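Local atomic coordinates of papain-like cysteine protease (Porcine reproductive and respiratory syndrome virus, PDB entry 3MTV), a protein that is the nonstructural protein Nsp1beta, a viral papain-like cysteine protease that also acts as a metal-dependent nuclease and probably helps suppress host interferon signalling. Residues H46-P50 with Y77-P81; E106-A110 with Y125-R129; R136-D140 with E191-F196; G143-Q148 with H159-V163. The contacts are given in a common frame with arbitrary orientation. Residues are numbered along the deposited sequence.

Contact 1: H46-P50 with Y77-P81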
loop_
_atom_site.group_PDB
_atom_site.type_symbol
_atom_site.label_atom_id
_atom_site.label_comp_id
_atom_site.label_asym_id
_atom_site.label_seq_id
_atom_site.Cartn_x
_atom_site.Cartn_y
_atom_site.Cartn_z
ATOM N N HIS A 46 -2.568 12.217 3.487
ATOM C CA HIS A 46 -1.219 11.925 3.961
ATOM C C HIS A 46 -0.950 12.680 5.184
ATOM O O HIS A 46 -0.261 12.198 6.020
ATOM C CB HIS A 46 -0.272 12.278 2.849
ATOM C CG HIS A 46 1.160 12.388 3.215
ATOM N ND1 HIS A 46 2.018 11.319 3.140
ATOM C CD2 HIS A 46 1.920 13.461 3.549
ATOM C CE1 HIS A 46 3.239 11.707 3.425
ATOM N NE2 HIS A 46 3.211 13.009 3.685
ATOM N N THR A 47 -1.509 13.875 5.293
ATOM C CA THR A 47 -1.272 14.725 6.441
ATOM C C THR A 47 -1.976 14.185 7.667
ATOM O O THR A 47 -1.437 14.183 8.803
ATOM C CB THR A 47 -1.627 16.207 6.152
ATOM O OG1 THR A 47 -0.449 16.823 5.613
ATOM C CG2 THR A 47 -1.898 16.915 7.436
ATOM N N SER A 48 -3.166 13.662 7.497
ATOM C CA SER A 48 -3.814 13.288 8.727
ATOM C C SER A 48 -3.895 11.811 9.165
ATOM O O SER A 48 -4.044 11.492 10.341
ATOM C CB SER A 48 -5.116 14.079 8.863
ATOM O OG SER A 48 -5.755 14.019 7.654
ATOM N N PHE A 49 -3.713 10.867 8.261
ATOM C CA PHE A 49 -3.764 9.439 8.670
ATOM C C PHE A 49 -2.490 8.652 8.676
ATOM O O PHE A 49 -1.447 9.163 8.316
ATOM C CB PHE A 49 -4.730 8.722 7.823
ATOM C CG PHE A 49 -6.044 9.312 7.863
ATOM C CD1 PHE A 49 -6.388 10.315 6.997
ATOM C CD2 PHE A 49 -6.940 8.925 8.819
ATOM C CE1 PHE A 49 -7.638 10.900 7.050
ATOM C CE2 PHE A 49 -8.219 9.495 8.856
ATOM C CZ PHE A 49 -8.559 10.474 7.942
ATOM N N PRO A 50 -2.530 7.432 9.214
ATOM C CA PRO A 50 -1.236 6.763 9.057
ATOM C C PRO A 50 -1.257 5.830 7.811
ATOM O O PRO A 50 -2.350 5.356 7.398
ATOM C CB PRO A 50 -1.173 5.947 10.355
ATOM C CG PRO A 50 -2.683 5.581 10.628
ATOM C CD PRO A 50 -3.429 6.757 10.216
ATOM N N TYR A 77 0.177 19.160 13.987
ATOM C CA TYR A 77 -1.016 19.852 13.525
ATOM C C TYR A 77 -1.465 19.219 12.312
ATOM O O TYR A 77 -0.613 19.032 11.426
ATOM C CB TYR A 77 -0.705 21.290 13.113
ATOM C CG TYR A 77 0.004 22.038 14.169
ATOM C CD1 TYR A 77 1.405 22.057 14.182
ATOM C CD2 TYR A 77 -0.704 22.651 15.218
ATOM C CE1 TYR A 77 2.102 22.696 15.203
ATOM C CE2 TYR A 77 -0.022 23.310 16.263
ATOM C CZ TYR A 77 1.385 23.327 16.246
ATOM O OH TYR A 77 2.089 23.970 17.257
ATOM N N GLY A 78 -2.780 18.982 12.208
ATOM C CA GLY A 78 -3.395 18.236 11.097
ATOM C C GLY A 78 -4.482 19.088 10.488
ATOM O O GLY A 78 -4.217 20.257 10.202
ATOM N N CYS A 79 -5.686 18.530 10.315
ATOM C CA CYS A 79 -6.836 19.239 9.700
ATOM C C CYS A 79 -8.048 18.448 10.046
ATOM O O CYS A 79 -9.130 18.349 9.381
ATOM C CB CYS A 79 -6.762 19.420 8.174
ATOM S SG CYS A 79 -5.871 18.307 7.013
ATOM N N LEU A 80 -7.864 17.827 11.151
ATOM C CA LEU A 80 -9.012 17.195 11.608
ATOM C C LEU A 80 -9.506 17.959 12.807
ATOM O O LEU A 80 -8.711 18.365 13.720
ATOM C CB LEU A 80 -8.669 15.768 11.895
ATOM C CG LEU A 80 -9.087 14.913 10.735
ATOM C CD1 LEU A 80 -7.994 13.956 10.614
ATOM C CD2 LEU A 80 -10.487 14.232 10.967
ATOM N N PRO A 81 -10.819 18.161 12.774
ATOM C CA PRO A 81 -11.594 18.564 13.929
ATOM C C PRO A 81 -11.233 17.566 15.031
ATOM O O PRO A 81 -11.647 16.366 14.948
ATOM C CB PRO A 81 -13.068 18.276 13.518
ATOM C CG PRO A 81 -13.005 17.438 12.301
ATOM C CD PRO A 81 -11.544 17.200 11.936
#
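Leu80, Ser48 and Thr47 give up most of the surface in this small, buried meeting of a helix end with the tail of a short strand. Leu80 points toward the helix, and its CD1 lies 3.4 Å from Ser48 CB; the same methyl is 4.4 Å from Phe49 CZ. Ser48 meets the leucine through its CB, while its hydroxyl is turned back to the carbonyl of Arg44, one helical turn earlier. Helix 39-48 ends here: Phe49 is the first residue to leave helical backbone angles, and strand 77-78, paired in a two-stranded antiparallel sheet with 68-69, runs past that end. Ser48 is also bound through its backbone to Met71, so the helix terminus is tied into the same hairpin region. Thr47 also faces the strand, with CG2 4.2 Å from both Gly78 CA and Cys79 SG. The nearest pair of CA atoms is that of Ser48 and Gly78, 5.5 Å apart.

Contact 2: E106-A110 with Y125-R129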
loop_
_atom_site.group_PDB
_atom_site.type_symbol
_atom_site.label_atom_id
_atom_site.label_comp_id
_atom_site.label_asym_id
_atom_site.label_seq_id
_atom_site.Cartn_x
_atom_site.Cartn_y
_atom_site.Cartn_z
ATOM N N GLU A 106 -3.354 6.636 39.031
ATOM C CA GLU A 106 -3.036 5.923 37.837
ATOM C C GLU A 106 -2.856 6.826 36.682
ATOM O O GLU A 106 -2.221 6.460 35.693
ATOM C CB GLU A 106 -4.152 4.987 37.419
ATOM C CG GLU A 106 -4.222 3.756 38.217
ATOM C CD GLU A 106 -2.947 2.891 38.176
ATOM O OE1 GLU A 106 -2.606 2.321 39.232
ATOM O OE2 GLU A 106 -2.315 2.758 37.118
ATOM N N ILE A 107 -3.534 7.935 36.722
ATOM C CA ILE A 107 -3.610 8.657 35.476
ATOM C C ILE A 107 -2.392 9.477 35.377
ATOM O O ILE A 107 -1.833 9.577 34.296
ATOM C CB ILE A 107 -4.817 9.570 35.374
ATOM C CG1 ILE A 107 -5.975 8.815 34.803
ATOM C CG2 ILE A 107 -4.570 10.765 34.512
ATOM C CD1 ILE A 107 -7.181 9.685 34.955
ATOM N N ARG A 108 -2.047 10.106 36.505
ATOM C CA ARG A 108 -0.753 10.708 36.736
ATOM C C ARG A 108 0.303 9.710 36.269
ATOM O O ARG A 108 1.114 9.992 35.429
ATOM C CB ARG A 108 -0.603 10.966 38.221
ATOM C CG ARG A 108 -0.042 12.279 38.522
ATOM C CD ARG A 108 0.969 12.244 39.676
ATOM N NE ARG A 108 0.441 12.469 41.044
ATOM C CZ ARG A 108 0.260 11.473 41.926
ATOM N NH1 ARG A 108 0.499 10.182 41.543
ATOM N NH2 ARG A 108 -0.176 11.747 43.173
ATOM N N HIS A 109 0.238 8.512 36.762
ATOM C CA HIS A 109 1.288 7.594 36.470
ATOM C C HIS A 109 1.542 7.514 35.002
ATOM O O HIS A 109 2.649 7.433 34.584
ATOM C CB HIS A 109 0.929 6.169 36.979
ATOM C CG HIS A 109 2.124 5.341 37.338
ATOM N ND1 HIS A 109 2.226 4.000 37.027
ATOM C CD2 HIS A 109 3.277 5.675 37.970
ATOM C CE1 HIS A 109 3.396 3.528 37.450
ATOM N NE2 HIS A 109 4.053 4.527 38.013
ATOM N N ALA A 110 0.510 7.459 34.197
ATOM C CA ALA A 110 0.736 7.194 32.802
ATOM C C ALA A 110 1.300 8.434 32.193
ATOM O O ALA A 110 2.076 8.397 31.276
ATOM C CB ALA A 110 -0.474 6.860 32.186
ATOM N N TYR A 125 0.655 -2.285 29.096
ATOM C CA TYR A 125 0.908 -1.445 30.221
ATOM C C TYR A 125 -0.408 -1.406 30.825
ATOM O O TYR A 125 -0.590 -1.384 32.004
ATOM C CB TYR A 125 1.320 -0.064 29.752
ATOM C CG TYR A 125 1.172 0.965 30.804
ATOM C CD1 TYR A 125 -0.036 1.554 31.001
ATOM C CD2 TYR A 125 2.234 1.335 31.645
ATOM C CE1 TYR A 125 -0.211 2.588 31.996
ATOM C CE2 TYR A 125 2.072 2.344 32.701
ATOM C CZ TYR A 125 0.826 2.948 32.871
ATOM O OH TYR A 125 0.547 3.915 33.874
ATOM N N LEU A 126 -1.369 -1.494 29.962
ATOM C CA LEU A 126 -2.728 -1.380 30.407
ATOM C C LEU A 126 -3.048 -2.596 31.187
ATOM O O LEU A 126 -3.597 -2.541 32.283
ATOM C CB LEU A 126 -3.595 -1.416 29.229
ATOM C CG LEU A 126 -5.057 -0.974 29.301
ATOM C CD1 LEU A 126 -5.317 -0.021 30.401
ATOM C CD2 LEU A 126 -5.458 -0.290 28.054
ATOM N N GLN A 127 -2.642 -3.709 30.646
ATOM C CA GLN A 127 -2.952 -4.957 31.279
ATOM C C GLN A 127 -2.327 -4.975 32.646
ATOM O O GLN A 127 -2.875 -5.421 33.648
ATOM C CB GLN A 127 -2.302 -5.983 30.484
ATOM C CG GLN A 127 -2.414 -7.230 31.205
ATOM C CD GLN A 127 -3.150 -8.183 30.369
ATOM O OE1 GLN A 127 -2.760 -8.421 29.209
ATOM N NE2 GLN A 127 -4.277 -8.685 30.884
ATOM N N ARG A 128 -1.145 -4.440 32.677
ATOM C CA ARG A 128 -0.326 -4.633 33.799
ATOM C C ARG A 128 -0.864 -3.653 34.860
ATOM O O ARG A 128 -1.012 -4.019 36.070
ATOM C CB ARG A 128 1.137 -4.505 33.349
ATOM C CG ARG A 128 2.103 -4.355 34.406
ATOM C CD ARG A 128 3.384 -3.645 33.957
ATOM N NE ARG A 128 3.711 -4.271 32.718
ATOM C CZ ARG A 128 4.123 -3.652 31.625
ATOM N NH1 ARG A 128 4.279 -2.310 31.602
ATOM N NH2 ARG A 128 4.374 -4.436 30.557
ATOM N N ARG A 129 -1.304 -2.463 34.441
ATOM C CA ARG A 129 -1.873 -1.545 35.465
ATOM C C ARG A 129 -3.058 -2.297 35.659
ATOM O O ARG A 129 -3.212 -3.258 34.955
ATOM C CB ARG A 129 -2.177 -0.182 34.864
ATOM C CG ARG A 129 -0.862 0.545 34.737
ATOM C CD ARG A 129 -0.535 0.822 36.144
ATOM N NE ARG A 129 0.619 0.194 36.722
ATOM C CZ ARG A 129 0.987 0.565 37.931
ATOM N NH1 ARG A 129 0.234 1.564 38.558
ATOM N NH2 ARG A 129 2.089 -0.027 38.484
#
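A salt bridge between Glu106 and Arg129 joins the two helices. Arg129 NH1 donates to Glu106 OE2 at 3.2 Å in an almost straight bond, and to OE1 at 3.0 Å in a weak, bent one, although the position of OE2 is less certain in this model. The CA-to-CB bond of Glu106 points sideways, but the carboxylate at its end comes nearer to the second helix, whereas Arg129 already starts toward the first. His109 ND1 lies over one face of the Arg129 guanidinium, 3.5 Å from Arg129 NH1; the angle is too poor for a hydrogen bond. Further along, Tyr125 reaches across with its hydroxyl: OH sits 3.6 Å from His109 ND1 and 3.5 Å from Ala110 CB, while Ala110 CB is 4.2 Å from Tyr125 CZ. The small alanine lets the phenol come close to the helix backbone, and OH is also 3.5 Å from Ala110 CA. Phe113 meets the rings of both His109 and Tyr125, and Tyr115 also meets Tyr125. The short axes stand 12.4 Å apart at 147°, a wide, roughly antiparallel pairing bridged by long side chains. Helices 100-112 and 124-131 thus form part of the helical side of this papain-like protease domain, packed beside its sheet.

Contact 3: R136-D140 with E191-F196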
loop_
_atom_site.group_PDB
_atom_site.type_symbol
_atom_site.label_atom_id
_atom_site.label_comp_id
_atom_site.label_asym_id
_atom_site.label_seq_id
_atom_site.Cartn_x
_atom_site.Cartn_y
_atom_site.Cartn_z
ATOM N N ARG A 136 -9.236 -7.145 36.388
ATOM C CA ARG A 136 -9.207 -8.190 35.405
ATOM C C ARG A 136 -10.264 -7.928 34.313
ATOM O O ARG A 136 -11.396 -7.497 34.600
ATOM C CB ARG A 136 -9.497 -9.525 36.076
ATOM C CG ARG A 136 -10.697 -10.240 35.627
ATOM C CD ARG A 136 -10.653 -11.657 36.153
ATOM N NE ARG A 136 -11.908 -12.270 36.618
ATOM C CZ ARG A 136 -11.945 -13.233 37.536
ATOM N NH1 ARG A 136 -10.811 -13.653 38.087
ATOM N NH2 ARG A 136 -13.101 -13.770 37.911
ATOM N N ALA A 137 -9.893 -8.148 33.052
ATOM C CA ALA A 137 -10.838 -7.873 31.941
ATOM C C ALA A 137 -11.079 -9.095 31.179
ATOM O O ALA A 137 -10.119 -9.792 30.787
ATOM C CB ALA A 137 -10.339 -6.850 30.947
ATOM N N VAL A 138 -12.369 -9.336 30.933
ATOM C CA VAL A 138 -12.792 -10.622 30.417
ATOM C C VAL A 138 -13.662 -10.428 29.266
ATOM O O VAL A 138 -14.574 -9.582 29.249
ATOM C CB VAL A 138 -13.652 -11.465 31.355
ATOM C CG1 VAL A 138 -13.741 -12.885 30.771
ATOM C CG2 VAL A 138 -13.148 -11.466 32.768
ATOM N N THR A 139 -13.379 -11.320 28.347
ATOM C CA THR A 139 -13.924 -11.309 27.072
ATOM C C THR A 139 -15.330 -11.760 27.293
ATOM O O THR A 139 -15.550 -12.854 27.751
ATOM C CB THR A 139 -13.144 -12.256 26.275
ATOM O OG1 THR A 139 -13.533 -12.012 24.930
ATOM C CG2 THR A 139 -13.355 -13.790 26.827
ATOM N N ASP A 140 -16.279 -10.869 27.078
ATOM C CA ASP A 140 -17.631 -11.186 27.462
ATOM C C ASP A 140 -18.465 -10.894 26.279
ATOM O O ASP A 140 -18.763 -9.727 25.929
ATOM C CB ASP A 140 -18.112 -10.454 28.748
ATOM C CG ASP A 140 -19.700 -10.380 28.893
ATOM O OD1 ASP A 140 -20.399 -10.756 27.923
ATOM O OD2 ASP A 140 -20.249 -9.915 29.970
ATOM N N GLU A 191 -15.573 -18.616 29.221
ATOM C CA GLU A 191 -14.980 -17.299 29.502
ATOM C C GLU A 191 -13.458 -17.173 29.396
ATOM O O GLU A 191 -12.700 -18.077 29.865
ATOM C CB GLU A 191 -15.256 -16.964 30.968
ATOM C CG GLU A 191 -16.697 -16.886 31.374
ATOM C CD GLU A 191 -17.141 -15.455 31.516
ATOM O OE1 GLU A 191 -17.621 -14.873 30.490
ATOM O OE2 GLU A 191 -16.981 -14.937 32.659
ATOM N N LYS A 192 -13.003 -16.006 28.909
ATOM C CA LYS A 192 -11.580 -15.768 28.978
ATOM C C LYS A 192 -11.046 -14.356 29.269
ATOM O O LYS A 192 -11.577 -13.331 28.911
ATOM C CB LYS A 192 -10.931 -16.321 27.733
ATOM C CG LYS A 192 -9.604 -16.958 28.003
ATOM C CD LYS A 192 -9.348 -17.915 26.851
ATOM C CE LYS A 192 -10.653 -18.577 26.302
ATOM N NZ LYS A 192 -11.057 -19.791 27.110
ATOM N N ILE A 193 -9.934 -14.358 29.932
ATOM C CA ILE A 193 -9.151 -13.189 30.255
ATOM C C ILE A 193 -8.707 -12.607 28.935
ATOM O O ILE A 193 -8.157 -13.293 28.064
ATOM C CB ILE A 193 -7.937 -13.730 31.064
ATOM C CG1 ILE A 193 -8.178 -15.274 31.481
ATOM C CG2 ILE A 193 -7.805 -13.026 32.327
ATOM C CD1 ILE A 193 -7.819 -16.714 30.521
ATOM N N PHE A 194 -9.046 -11.365 28.736
ATOM C CA PHE A 194 -8.559 -10.534 27.622
ATOM C C PHE A 194 -7.084 -10.029 27.764
ATOM O O PHE A 194 -6.644 -9.391 28.764
ATOM C CB PHE A 194 -9.502 -9.335 27.468
ATOM C CG PHE A 194 -9.216 -8.445 26.270
ATOM C CD1 PHE A 194 -9.345 -8.904 24.995
ATOM C CD2 PHE A 194 -8.840 -7.109 26.454
ATOM C CE1 PHE A 194 -9.083 -8.092 23.945
ATOM C CE2 PHE A 194 -8.528 -6.350 25.444
ATOM C CZ PHE A 194 -8.635 -6.859 24.164
ATOM N N ARG A 195 -6.355 -10.355 26.722
ATOM C CA ARG A 195 -4.963 -10.099 26.571
ATOM C C ARG A 195 -4.962 -9.043 25.487
ATOM O O ARG A 195 -5.154 -9.358 24.298
ATOM C CB ARG A 195 -4.231 -11.363 26.078
ATOM C CG ARG A 195 -4.021 -12.520 27.176
ATOM C CD ARG A 195 -2.902 -13.616 26.781
ATOM N NE ARG A 195 -2.319 -13.618 25.394
ATOM C CZ ARG A 195 -2.794 -14.285 24.302
ATOM N NH1 ARG A 195 -3.917 -15.024 24.378
ATOM N NH2 ARG A 195 -2.163 -14.210 23.091
ATOM N N PHE A 196 -4.796 -7.797 25.947
ATOM C CA PHE A 196 -4.642 -6.549 25.218
ATOM C C PHE A 196 -3.744 -6.429 24.004
ATOM O O PHE A 196 -3.609 -5.326 23.483
ATOM C CB PHE A 196 -4.123 -5.535 26.241
ATOM C CG PHE A 196 -5.175 -5.175 27.221
ATOM C CD1 PHE A 196 -6.119 -4.164 26.915
ATOM C CD2 PHE A 196 -5.325 -5.873 28.402
ATOM C CE1 PHE A 196 -7.183 -3.843 27.726
ATOM C CE2 PHE A 196 -6.425 -5.537 29.319
ATOM C CZ PHE A 196 -7.331 -4.543 28.933
#
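Two backbone hydrogen bonds carry this pairing. Phe194 N donates to Ala137 O at 2.8 Å, and Thr139 N donates to Lys192 O, also at 2.8 Å, though the position of that carbonyl is less certain. Between them Val138 faces Ile193 as a non-hydrogen-bonded antiparallel pair, CA to CA 4.5 Å. The partners of Val138's backbone are on the other side, with Arg178. Strand 135-139 therefore sits between 171-181 and the short outer strand 192-193, which forms one edge of the five-stranded antiparallel sheet of the papain-like domain. Three charged side chains find partners beyond this pair: Glu191 and Asp140 both form salt bridges with Arg178, and Arg136 forms one with Glu180 while hydrogen-bonding Ser184 O and Asn182. The carbonyl of Phe194 accepts from Gln127 of helix 124-131. Apolar contacts extend the pairing past the bonds, where Ala137 CB touches Phe194 CB at 4.4 Å and Phe196 CZ at 4.3 Å, and the Phe196 ring packs on Leu126 and Gln127 of the same helix.

Contact 4: G143-Q148 with H159-V163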
loop_
_atom_site.group_PDB
_atom_site.type_symbol
_atom_site.label_atom_id
_atom_site.label_comp_id
_atom_site.label_asym_id
_atom_site.label_seq_id
_atom_site.Cartn_x
_atom_site.Cartn_y
_atom_site.Cartn_z
ATOM N N GLY A 143 -20.764 -8.130 27.139
ATOM C CA GLY A 143 -20.180 -6.988 27.789
ATOM C C GLY A 143 -20.663 -5.666 27.248
ATOM O O GLY A 143 -21.260 -5.623 26.126
ATOM N N PRO A 144 -20.417 -4.600 28.080
ATOM C CA PRO A 144 -20.703 -3.138 28.178
ATOM C C PRO A 144 -19.827 -2.381 27.277
ATOM O O PRO A 144 -20.094 -1.223 26.858
ATOM C CB PRO A 144 -20.226 -2.745 29.604
ATOM C CG PRO A 144 -19.915 -4.023 30.352
ATOM C CD PRO A 144 -19.757 -5.126 29.304
ATOM N N ILE A 145 -18.706 -3.048 27.045
ATOM C CA ILE A 145 -17.558 -2.434 26.389
ATOM C C ILE A 145 -17.096 -3.108 25.142
ATOM O O ILE A 145 -16.765 -4.385 25.121
ATOM C CB ILE A 145 -16.267 -2.429 27.222
ATOM C CG1 ILE A 145 -16.516 -2.276 28.682
ATOM C CG2 ILE A 145 -15.518 -1.177 26.969
ATOM C CD1 ILE A 145 -15.524 -1.344 29.194
ATOM N N VAL A 146 -16.992 -2.185 24.173
ATOM C CA VAL A 146 -16.449 -2.441 22.870
ATOM C C VAL A 146 -15.026 -2.057 22.714
ATOM O O VAL A 146 -14.615 -0.875 22.919
ATOM C CB VAL A 146 -17.072 -1.616 21.780
ATOM C CG1 VAL A 146 -17.233 -2.509 20.643
ATOM C CG2 VAL A 146 -18.386 -1.029 22.191
ATOM N N ILE A 147 -14.308 -3.067 22.233
ATOM C CA ILE A 147 -12.975 -2.825 21.732
ATOM C C ILE A 147 -12.979 -2.530 20.248
ATOM O O ILE A 147 -13.617 -3.257 19.481
ATOM C CB ILE A 147 -12.099 -4.047 21.930
ATOM C CG1 ILE A 147 -12.132 -4.519 23.365
ATOM C CG2 ILE A 147 -10.673 -3.651 21.716
ATOM C CD1 ILE A 147 -11.600 -3.421 24.275
ATOM N N GLN A 148 -12.286 -1.471 19.849
ATOM C CA GLN A 148 -12.212 -1.090 18.423
ATOM C C GLN A 148 -10.872 -0.782 17.848
ATOM O O GLN A 148 -9.894 -0.436 18.546
ATOM C CB GLN A 148 -13.069 0.117 18.107
ATOM C CG GLN A 148 -14.364 0.044 18.806
ATOM C CD GLN A 148 -15.295 1.019 18.264
ATOM O OE1 GLN A 148 -16.312 0.627 17.665
ATOM N NE2 GLN A 148 -14.978 2.326 18.447
ATOM N N HIS A 159 -9.167 1.475 20.366
ATOM C CA HIS A 159 -10.007 2.352 21.058
ATOM C C HIS A 159 -11.101 1.587 21.790
ATOM O O HIS A 159 -11.569 0.545 21.366
ATOM C CB HIS A 159 -10.537 3.328 20.080
ATOM C CG HIS A 159 -11.261 4.456 20.707
ATOM N ND1 HIS A 159 -12.632 4.525 20.722
ATOM C CD2 HIS A 159 -10.804 5.578 21.306
ATOM C CE1 HIS A 159 -12.992 5.637 21.347
ATOM N NE2 HIS A 159 -11.901 6.298 21.692
ATOM N N LEU A 160 -11.531 2.074 22.927
ATOM C CA LEU A 160 -12.770 1.493 23.320
ATOM C C LEU A 160 -13.819 2.550 23.748
ATOM O O LEU A 160 -13.522 3.738 23.914
ATOM C CB LEU A 160 -12.520 0.415 24.337
ATOM C CG LEU A 160 -11.726 1.224 25.362
ATOM C CD1 LEU A 160 -12.732 1.849 26.300
ATOM C CD2 LEU A 160 -10.786 0.416 26.194
ATOM N N LYS A 161 -15.054 2.098 23.886
ATOM C CA LYS A 161 -16.159 2.987 24.043
ATOM C C LYS A 161 -17.224 2.045 24.523
ATOM O O LYS A 161 -17.066 0.809 24.383
ATOM C CB LYS A 161 -16.517 3.615 22.695
ATOM C CG LYS A 161 -17.409 2.769 21.767
ATOM C CD LYS A 161 -17.832 3.561 20.473
ATOM C CE LYS A 161 -19.141 3.016 19.746
ATOM N NZ LYS A 161 -19.577 1.563 19.934
ATOM N N LEU A 162 -18.289 2.595 25.095
ATOM C CA LEU A 162 -19.349 1.724 25.530
ATOM C C LEU A 162 -20.243 1.409 24.374
ATOM O O LEU A 162 -20.356 2.214 23.422
ATOM C CB LEU A 162 -20.202 2.395 26.549
ATOM C CG LEU A 162 -19.474 3.125 27.626
ATOM C CD1 LEU A 162 -20.219 4.382 27.974
ATOM C CD2 LEU A 162 -19.483 2.138 28.715
ATOM N N VAL A 163 -20.944 0.279 24.534
ATOM C CA VAL A 163 -21.753 -0.369 23.483
ATOM C C VAL A 163 -22.736 0.602 22.866
ATOM O O VAL A 163 -22.949 0.641 21.645
ATOM C CB VAL A 163 -22.470 -1.670 23.989
ATOM C CG1 VAL A 163 -21.697 -2.839 23.587
ATOM C CG2 VAL A 163 -22.689 -1.677 25.559
#
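Five backbone hydrogen bonds hold this hairpin: Gln148 and His159 exchange a pair, as do Val146 and Lys161, the position of Val146 O being less certain, and Val163 N reaches Pro144 O at 2.9 Å. Along the strands the side chains alternate between faces. Ile147 and Leu160 share one, and the m,m rotamer of Ile147 brings CD1 to 3.9 Å from Leu160 CB. Ile145 and Leu162 face each other in register, yet their side chains diverge; Ile145 meets Leu160 instead, CG2 to CD1 4.2 Å. On the other face, the p rotamer of Lys161 and its extended chi2 and chi3 carry the chain across its neighbour, so that NZ comes within 3.6 Å of Val146 CG2. That same Val146 CG2 packs on Val163 CG1 at 4.0 Å. His159, the probable catalytic histidine, shares this face, and its t rotamer leads the imidazole off the strand to the probable nucleophile Cys90, about 3 Å away between side chains. Strand 158-162 is one outer strand of the five-stranded sheet; strand 145-150 lies between it and 171-181, where Ile147 rests on Leu175 and Gln148 on Phe171.

Overall arrangement
Contact 1 comes first along the chain and stands apart, its centre about 25 to 33 Å from the other three, at the end of helix 39-48. The remaining contacts all belong to the papain-like protease part. Contact 2 pairs its helices 100-112 and 124-131; contacts 3 and 4 lie in one five-stranded sheet, with contact 4 nested in the loop that contact 3 closes and their centres about 13 Å apart. Contacts 2 and 3 meet where Leu126 and Gln127 pack on Phe196, just past strand 192-193, and Phe194 CZ touches Ile147 CG1 at 4.3 Å to link contacts 3 and 4. Contact 3 thus connects the helix pair with the hairpin that holds the probable catalytic His159.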